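Local coordinates for fibrillarin-like pre-rRNA processing protein (Archaeoglobus fulgidus, PDB 1NT2) that uses S-adenosyl-L-methionine to methylate ribose 2'-hydroxyls of rRNA and tRNA at sites chosen by a guide RNA within box C/D ribonucleoprotein particles, at residues T17-Y21 / H74-I78. Coordinates in Å, arbitrary orientation, origin at the centre of the assembly. Residue numbers count along the deposited sequence, not the author numbering.
Sequences TKSKY and HLADI
The N-terminal antiparallel sheet of fibrillarin is joined here to its Rossmann-like methyltransferase domain, where the end of strand 14-18 and the turn after it lie against the last turn of helix 70-78. T17 and K18 are extended; S19 (phi/psi -144/173) carries the chain into an ST turn, its OG accepting from Y21 N at 2.9 Å. The backbones come nearest at S19 and D77, with CA atoms 6.0 Å apart, and 240 Å² is buried in all.

D77, a buried acid with an m rotamer, directs its carboxylate at the strand and is shared by two hydroxyls. T17, in the p rotamer, gives OG1 to D77 OD2 at 3.0 Å, and S19, in the t rotamer, gives OG to D77 OD1 at 3.2 Å. S19 OG is thus donor to the helix and acceptor within its own turn. The charge of D77 is met by two salt bridges, from R104 to OD1 and from R34, on the adjoining strand 33-35, to OD2.

Along the helix, H74 O accepts backbone hydrogen bonds from I78 N (3.0 Å) and D77 N (2.6 Å). The H74 ring stacks on W36, while its ND1 makes a weak hydrogen bond to T70 O; T70 belongs to the S-adenosylmethionine site, and the H74 side chain is about 9 Å from the bound cofactor. Apolar contact is slight, T17 CG2 lying 4.4 Å from I78 CG1; the carbonyl oxygen K18 O packs 3.9 Å from D77 CB. Beside the shared carboxylate, H74 CD2 approaches T17 OG1 to 3.5 Å.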
# COMPACT_ATOMS: atom_id res chain seq x y z
N THR A 17 37.02 -25.24 39.40
CA THR A 17 36.24 -26.41 39.83
C THR A 17 37.02 -27.70 39.56
O THR A 17 37.67 -27.85 38.52
CB THR A 17 34.85 -26.50 39.11
OG1 THR A 17 35.04 -26.58 37.69
CG2 THR A 17 33.99 -25.28 39.44
N LYS A 18 36.97 -28.62 40.53
CA LYS A 18 37.66 -29.90 40.42
C LYS A 18 37.07 -30.65 39.25
O LYS A 18 35.93 -31.10 39.31
CB LYS A 18 37.48 -30.73 41.70
CG LYS A 18 37.82 -32.22 41.53
CD LYS A 18 37.24 -33.10 42.65
CE LYS A 18 37.90 -32.85 44.01
NZ LYS A 18 37.37 -33.74 45.09
N SER A 19 37.83 -30.79 38.17
CA SER A 19 37.35 -31.53 37.02
C SER A 19 38.47 -32.31 36.36
O SER A 19 39.63 -32.19 36.73
CB SER A 19 36.72 -30.60 35.97
OG SER A 19 36.29 -31.34 34.84
N LYS A 20 38.09 -33.13 35.39
CA LYS A 20 39.04 -33.93 34.65
C LYS A 20 38.59 -33.82 33.21
O LYS A 20 38.77 -34.74 32.42
CB LYS A 20 39.00 -35.39 35.11
CG LYS A 20 37.61 -35.96 35.18
CD LYS A 20 37.60 -37.35 35.79
CE LYS A 20 36.19 -37.74 36.23
NZ LYS A 20 35.20 -37.59 35.12
N TYR A 21 37.97 -32.68 32.91
CA TYR A 21 37.47 -32.40 31.57
C TYR A 21 38.13 -31.19 30.90
O TYR A 21 38.77 -30.36 31.56
CB TYR A 21 35.95 -32.19 31.60
CG TYR A 21 35.16 -33.47 31.79
CD1 TYR A 21 34.58 -33.79 33.02
CD2 TYR A 21 34.97 -34.35 30.72
CE1 TYR A 21 33.82 -34.95 33.17
CE2 TYR A 21 34.22 -35.51 30.86
CZ TYR A 21 33.65 -35.80 32.08
OH TYR A 21 32.89 -36.93 32.19
N HIS A 74 30.38 -25.85 34.31
CA HIS A 74 30.93 -25.86 35.66
C HIS A 74 29.97 -26.50 36.64
O HIS A 74 30.35 -27.33 37.46
CB HIS A 74 31.26 -24.45 36.13
CG HIS A 74 32.53 -23.92 35.55
ND1 HIS A 74 32.65 -23.53 34.24
CD2 HIS A 74 33.77 -23.78 36.09
CE1 HIS A 74 33.89 -23.17 33.99
NE2 HIS A 74 34.59 -23.32 35.10
N LEU A 75 28.71 -26.11 36.56
CA LEU A 75 27.74 -26.68 37.46
C LEU A 75 27.84 -28.20 37.38
O LEU A 75 27.69 -28.90 38.37
CB LEU A 75 26.34 -26.20 37.08
CG LEU A 75 25.35 -26.14 38.24
CD1 LEU A 75 26.04 -25.69 39.50
CD2 LEU A 75 24.23 -25.20 37.87
N ALA A 76 28.15 -28.69 36.18
CA ALA A 76 28.29 -30.12 35.96
C ALA A 76 29.45 -30.70 36.76
O ALA A 76 29.45 -31.89 37.08
CB ALA A 76 28.48 -30.39 34.48
N ASP A 77 30.44 -29.87 37.06
CA ASP A 77 31.58 -30.33 37.84
C ASP A 77 31.22 -30.32 39.31
O ASP A 77 31.74 -31.12 40.10
CB ASP A 77 32.80 -29.43 37.63
CG ASP A 77 33.47 -29.64 36.30
OD1 ASP A 77 33.31 -30.75 35.73
OD2 ASP A 77 34.16 -28.70 35.83
N ILE A 78 30.35 -29.38 39.68
CA ILE A 78 29.90 -29.24 41.06
C ILE A 78 28.99 -30.42 41.38
O ILE A 78 29.21 -31.14 42.35
CB ILE A 78 29.14 -27.92 41.24
CG1 ILE A 78 30.07 -26.75 40.87
CG2 ILE A 78 28.64 -27.79 42.67
CD1 ILE A 78 29.45 -25.36 41.00